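Local coordinates for 6-phospho-beta-glucosidase BglT (Thermotoga maritima, PDB 1UP7), which hydrolyses cellobiose 6'-phosphate to glucose 6-phosphate and glucose, a family 4 glycosidase reaction that depends on NAD+ and a manganese ion, at residues 117-122 against 145-150; 211-216 against 237-242. All coordinates share one frame; numbering follows the deposited sequence.

Contacts 1 and 2 illustrate how one chain uses a phenylalanine in each of two regions. Contact 1 lies in the NAD-binding Rossmann-type part, where 117-122 meets 145-150 near the cofactor: I121 touches the bound NAD, and the side chain of I147 is about 7 Å from it and about 6 Å from that of the substrate-binding N142. Contact 2 belongs to the C-terminal family region, with I239 about 12 Å, side chain to side chain, from Y243, the proton acceptor, and about 14 Å from the bound glucose 6-phosphate. The centres of contact 1 and contact 2 are 31 Å apart. They lie on opposite sides of the chain's centre and follow one another along the sequence without touching.

Contact 1: 117-122 against 145-150; sequences RAFPIV and GHITEF
F119 reaches from helix 109-131 to two aromatic rings of helix 144-155, and the three form an aromatic cluster. Against F150 it makes an offset face-to-face stack, with centroids 4.4 Å apart and planes inclined by 29°. F119 CD1 sits over the rim of the F150 face, 3.6 Å from F150 CD2. Against H146 the same ring presents its edge, in a T-shaped pair with planes at 81° in which F119 CZ comes within 3.5 Å of H146 NE2. The imidazole is brought to this edge with CG anti to the backbone N, and its NE2 is hydrogen-bonded to the carbonyl of E368, a bond that helps fix the ring's rotation.

Both helices flank the parallel sheet of the Rossmann-type fold, on either side of strand 136-139 in the sequence, and their short segments cross at -46° with axes 10.7 Å apart. Helix 355-376 covers the cluster through I372, which touches both F119 and F150.

Apolar contacts of V122, I147 and A118 make up the rest of this buried interface. V122 CG2 lies in the plane of the F150 ring at its edge, 3.6 Å from F150 CE2, as the two side chains pass in opposite directions. I147 spreads its branches between two partners: CD1 packs against A118 CB at 3.6 Å, whereas CG2 meets V122 CG1 at 4.0 Å.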
loop_
_atom_site.group_PDB
_atom_site.type_symbol
_atom_site.label_atom_id
_atom_site.label_comp_id
_atom_site.label_asym_id
_atom_site.label_seq_id
_atom_site.Cartn_x
_atom_site.Cartn_y
_atom_site.Cartn_z
ATOM N N ARG A 117 -5.041 32.674 -3.387
ATOM C CA ARG A 117 -4.317 33.877 -2.982
ATOM C C ARG A 117 -3.076 33.512 -2.181
ATOM O O ARG A 117 -2.057 34.207 -2.275
ATOM C CB ARG A 117 -5.188 34.805 -2.135
ATOM C CG ARG A 117 -6.037 35.811 -2.896
ATOM C CD ARG A 117 -6.518 37.052 -2.090
ATOM N NE ARG A 117 -6.988 36.655 -0.774
ATOM C CZ ARG A 117 -8.163 36.071 -0.560
ATOM N NH1 ARG A 117 -8.996 35.879 -1.590
ATOM N NH2 ARG A 117 -8.506 35.702 0.680
ATOM N N ALA A 118 -3.152 32.446 -1.381
ATOM C CA ALA A 118 -2.048 32.082 -0.509
ATOM C C ALA A 118 -0.868 31.476 -1.272
ATOM O O ALA A 118 0.254 31.814 -0.993
ATOM C CB ALA A 118 -2.524 31.127 0.598
ATOM N N PHE A 119 -1.140 30.585 -2.223
ATOM C CA PHE A 119 -0.099 29.770 -2.854
ATOM C C PHE A 119 1.113 30.565 -3.395
ATOM O O PHE A 119 2.256 30.205 -3.102
ATOM C CB PHE A 119 -0.689 28.814 -3.954
ATOM C CG PHE A 119 -1.610 27.712 -3.417
ATOM C CD1 PHE A 119 -1.553 27.308 -2.071
ATOM C CD2 PHE A 119 -2.508 27.068 -4.272
ATOM C CE1 PHE A 119 -2.388 26.286 -1.578
ATOM C CE2 PHE A 119 -3.349 26.040 -3.801
ATOM C CZ PHE A 119 -3.298 25.657 -2.450
ATOM N N PRO A 120 0.897 31.630 -4.183
ATOM C CA PRO A 120 2.045 32.416 -4.703
ATOM C C PRO A 120 2.901 33.059 -3.597
ATOM O O PRO A 120 4.129 33.087 -3.703
ATOM C CB PRO A 120 1.392 33.506 -5.570
ATOM C CG PRO A 120 -0.024 33.020 -5.823
ATOM C CD PRO A 120 -0.401 32.172 -4.655
ATOM N N ILE A 121 2.255 33.554 -2.553
ATOM C CA ILE A 121 2.967 34.154 -1.441
ATOM C C ILE A 121 3.736 33.097 -0.660
ATOM O O ILE A 121 4.922 33.323 -0.373
ATOM C CB ILE A 121 2.003 34.997 -0.562
ATOM C CG1 ILE A 121 1.490 36.216 -1.345
ATOM C CG2 ILE A 121 2.694 35.508 0.684
ATOM C CD1 ILE A 121 0.104 36.782 -0.812
ATOM N N VAL A 122 3.120 31.935 -0.366
ATOM C CA VAL A 122 3.870 30.909 0.347
ATOM C C VAL A 122 5.010 30.316 -0.506
ATOM O O VAL A 122 6.079 29.997 0.034
ATOM C CB VAL A 122 3.006 29.821 1.089
ATOM C CG1 VAL A 122 1.645 30.355 1.546
ATOM C CG2 VAL A 122 2.897 28.585 0.313
ATOM N N GLY A 145 -4.313 23.569 6.554
ATOM C CA GLY A 145 -4.080 22.183 6.188
ATOM C C GLY A 145 -3.800 22.056 4.692
ATOM O O GLY A 145 -2.941 21.256 4.273
ATOM N N HIS A 146 -4.522 22.847 3.900
ATOM C CA HIS A 146 -4.383 22.842 2.450
ATOM C C HIS A 146 -3.004 23.383 2.023
ATOM O O HIS A 146 -2.349 22.850 1.117
ATOM C CB HIS A 146 -5.501 23.661 1.812
ATOM C CG HIS A 146 -5.650 23.462 0.333
ATOM N ND1 HIS A 146 -6.701 24.005 -0.375
ATOM C CD2 HIS A 146 -4.884 22.796 -0.575
ATOM C CE1 HIS A 146 -6.574 23.694 -1.656
ATOM N NE2 HIS A 146 -5.489 22.953 -1.803
ATOM N N ILE A 147 -2.559 24.426 2.709
ATOM C CA ILE A 147 -1.259 25.008 2.453
ATOM C C ILE A 147 -0.174 24.033 2.850
ATOM O O ILE A 147 0.816 23.901 2.162
ATOM C CB ILE A 147 -1.144 26.410 3.149
ATOM C CG1 ILE A 147 -2.057 27.401 2.426
ATOM C CG2 ILE A 147 0.339 26.956 3.115
ATOM C CD1 ILE A 147 -2.381 28.640 3.210
ATOM N N THR A 148 -0.385 23.287 3.929
ATOM C CA THR A 148 0.591 22.264 4.307
ATOM C C THR A 148 0.669 21.170 3.272
ATOM O O THR A 148 1.768 20.740 2.944
ATOM C CB THR A 148 0.250 21.653 5.691
ATOM O OG1 THR A 148 0.117 22.706 6.633
ATOM C CG2 THR A 148 1.383 20.857 6.231
ATOM N N GLU A 149 -0.484 20.711 2.756
ATOM C CA GLU A 149 -0.494 19.727 1.671
ATOM C C GLU A 149 0.374 20.252 0.529
ATOM O O GLU A 149 1.197 19.546 -0.029
ATOM C CB GLU A 149 -1.910 19.477 1.149
ATOM C CG GLU A 149 -2.009 18.573 -0.092
ATOM C CD GLU A 149 -1.573 17.125 0.148
ATOM O OE1 GLU A 149 -1.809 16.584 1.243
ATOM O OE2 GLU A 149 -0.997 16.516 -0.771
ATOM N N PHE A 150 0.171 21.517 0.195
ATOM C CA PHE A 150 0.887 22.142 -0.893
ATOM C C PHE A 150 2.406 22.220 -0.639
ATOM O O PHE A 150 3.203 21.801 -1.505
ATOM C CB PHE A 150 0.286 23.519 -1.146
ATOM C CG PHE A 150 1.056 24.378 -2.107
ATOM C CD1 PHE A 150 1.163 24.026 -3.453
ATOM C CD2 PHE A 150 1.619 25.580 -1.670
ATOM C CE1 PHE A 150 1.840 24.864 -4.373
ATOM C CE2 PHE A 150 2.292 26.410 -2.549
ATOM C CZ PHE A 150 2.399 26.064 -3.914
#

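Contact 2: 211-216 against 237-242; sequences KVFENL and RLIVNP
The ring of F213 is held between R237 and I239, which approach its opposite faces. On one side the R237 guanidinium makes a cation-pi contact, with R237 CZ 4.9 Å from the F213 ring centroid and 25° off the ring normal. R237 NH1 lies over the ring centre, but the two planes are tilted by 40°, so this is not a flat stack. The arginine chain bends at chi3 (95°) on its way to the phenylalanine, and R237 NH2 also forms a salt bridge with E210, a second partner that probably steadies the charge over the ring.

Across the other face comes I239, whose CD1 lies toward the rim; its CG1 is closer still to an atom of the ring, 3.6 Å from F213 CE1. The ring's far end rests against the backbone where helix 230-236 gives way to strand 239-240: F213 CZ is 3.6 Å from R237 C, and L238 CA lies at the ring edge. I239 also crosses V212 at about a right angle, with I239 CD1 3.8 Å from V212 CG1, while L216 CD2 makes a looser contact with I239 CG1 at 4.2 Å.

Strand 239-240 pairs antiparallel with strand 195-203, I239 being hydrogen-bonded through its backbone to I198. Y233 of helix 230-236 touches F213 and L216, and helix 166-177 packs on V212 through F170 and I174.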
loop_
_atom_site.group_PDB
_atom_site.type_symbol
_atom_site.label_atom_id
_atom_site.label_comp_id
_atom_site.label_asym_id
_atom_site.label_seq_id
_atom_site.Cartn_x
_atom_site.Cartn_y
_atom_site.Cartn_z
ATOM N N LYS A 211 -18.006 8.971 28.701
ATOM C CA LYS A 211 -18.261 10.092 29.602
ATOM C C LYS A 211 -18.287 11.412 28.856
ATOM O O LYS A 211 -19.090 12.280 29.163
ATOM C CB LYS A 211 -17.171 10.152 30.663
ATOM C CG LYS A 211 -17.445 9.334 31.878
ATOM C CD LYS A 211 -16.181 9.205 32.738
ATOM C CE LYS A 211 -16.380 8.159 33.813
ATOM N NZ LYS A 211 -15.125 7.380 33.968
ATOM N N VAL A 212 -17.397 11.552 27.875
ATOM C CA VAL A 212 -17.338 12.746 27.044
ATOM C C VAL A 212 -18.587 12.850 26.175
ATOM O O VAL A 212 -19.181 13.931 26.106
ATOM C CB VAL A 212 -16.011 12.821 26.210
ATOM C CG1 VAL A 212 -16.034 13.992 25.277
ATOM C CG2 VAL A 212 -14.789 12.927 27.120
ATOM N N PHE A 213 -18.995 11.739 25.553
ATOM C CA PHE A 213 -20.233 11.714 24.765
ATOM C C PHE A 213 -21.447 12.058 25.647
ATOM O O PHE A 213 -22.257 12.906 25.279
ATOM C CB PHE A 213 -20.399 10.372 24.061
ATOM C CG PHE A 213 -19.595 10.247 22.801
ATOM C CD1 PHE A 213 -19.885 11.034 21.699
ATOM C CD2 PHE A 213 -18.574 9.319 22.708
ATOM C CE1 PHE A 213 -19.147 10.909 20.500
ATOM C CE2 PHE A 213 -17.819 9.180 21.520
ATOM C CZ PHE A 213 -18.105 9.966 20.417
ATOM N N GLU A 214 -21.536 11.441 26.822
ATOM C CA GLU A 214 -22.601 11.758 27.780
ATOM C C GLU A 214 -22.599 13.242 28.165
ATOM O O GLU A 214 -23.654 13.842 28.347
ATOM C CB GLU A 214 -22.525 10.895 29.037
ATOM C CG GLU A 214 -22.827 9.423 28.785
ATOM C CD GLU A 214 -24.317 9.126 28.664
ATOM O OE1 GLU A 214 -24.885 9.367 27.571
ATOM O OE2 GLU A 214 -24.923 8.641 29.655
ATOM N N ASN A 215 -21.417 13.832 28.276
ATOM C CA ASN A 215 -21.289 15.244 28.623
ATOM C C ASN A 215 -21.765 16.179 27.514
ATOM O O ASN A 215 -22.432 17.185 27.793
ATOM C CB ASN A 215 -19.827 15.571 28.953
ATOM C CG ASN A 215 -19.680 16.404 30.223
ATOM O OD1 ASN A 215 -19.147 17.527 30.185
ATOM N ND2 ASN A 215 -20.144 15.854 31.363
ATOM N N LEU A 216 -21.422 15.856 26.267
ATOM C CA LEU A 216 -21.904 16.617 25.121
ATOM C C LEU A 216 -23.436 16.827 25.076
ATOM O O LEU A 216 -23.894 17.853 24.569
ATOM C CB LEU A 216 -21.417 15.969 23.839
ATOM C CG LEU A 216 -20.167 16.611 23.224
ATOM C CD1 LEU A 216 -18.944 16.503 24.139
ATOM C CD2 LEU A 216 -19.876 15.971 21.880
ATOM N N ARG A 237 -20.970 8.162 16.414
ATOM C CA ARG A 237 -19.957 7.790 17.420
ATOM C C ARG A 237 -18.567 8.399 17.184
ATOM O O ARG A 237 -17.537 7.772 17.406
ATOM C CB ARG A 237 -19.870 6.271 17.634
ATOM C CG ARG A 237 -21.084 5.674 18.302
ATOM C CD ARG A 237 -20.798 4.339 18.990
ATOM N NE ARG A 237 -20.484 4.477 20.426
ATOM C CZ ARG A 237 -20.739 5.559 21.188
ATOM N NH1 ARG A 237 -21.308 6.648 20.681
ATOM N NH2 ARG A 237 -20.413 5.558 22.474
ATOM N N LEU A 238 -18.561 9.642 16.748
ATOM C CA LEU A 238 -17.347 10.435 16.580
ATOM C C LEU A 238 -17.639 11.838 17.116
ATOM O O LEU A 238 -18.757 12.391 16.948
ATOM C CB LEU A 238 -16.940 10.587 15.093
ATOM C CG LEU A 238 -16.549 9.386 14.212
ATOM C CD1 LEU A 238 -16.313 9.811 12.741
ATOM C CD2 LEU A 238 -15.308 8.713 14.782
ATOM N N ILE A 239 -16.651 12.431 17.768
ATOM C CA ILE A 239 -16.789 13.835 18.107
ATOM C C ILE A 239 -16.230 14.589 16.921
ATOM O O ILE A 239 -15.128 14.339 16.469
ATOM C CB ILE A 239 -16.064 14.239 19.429
ATOM C CG1 ILE A 239 -16.690 13.557 20.634
ATOM C CG2 ILE A 239 -16.118 15.760 19.643
ATOM C CD1 ILE A 239 -15.702 13.112 21.635
ATOM N N VAL A 240 -17.020 15.506 16.405
ATOM C CA VAL A 240 -16.778 16.090 15.109
ATOM C C VAL A 240 -16.303 17.549 15.227
ATOM O O VAL A 240 -16.762 18.303 16.059
ATOM C CB VAL A 240 -18.049 15.946 14.230
ATOM C CG1 VAL A 240 -19.116 17.068 14.491
ATOM C CG2 VAL A 240 -17.664 15.919 12.815
ATOM N N ASN A 241 -15.338 17.936 14.416
ATOM C CA ASN A 241 -14.971 19.364 14.303
ATOM C C ASN A 241 -16.233 20.183 13.979
ATOM O O ASN A 241 -17.010 19.804 13.132
ATOM C CB ASN A 241 -13.898 19.535 13.220
ATOM C CG ASN A 241 -13.264 20.952 13.169
ATOM O OD1 ASN A 241 -13.946 21.974 13.018
ATOM N ND2 ASN A 241 -11.933 20.998 13.244
ATOM N N PRO A 242 -16.440 21.300 14.663
ATOM C CA PRO A 242 -17.668 22.114 14.474
ATOM C C PRO A 242 -17.842 22.577 13.024
ATOM O O PRO A 242 -18.960 22.812 12.586
ATOM C CB PRO A 242 -17.455 23.345 15.391
ATOM C CG PRO A 242 -16.338 22.964 16.345
ATOM C CD PRO A 242 -15.507 21.889 15.648
#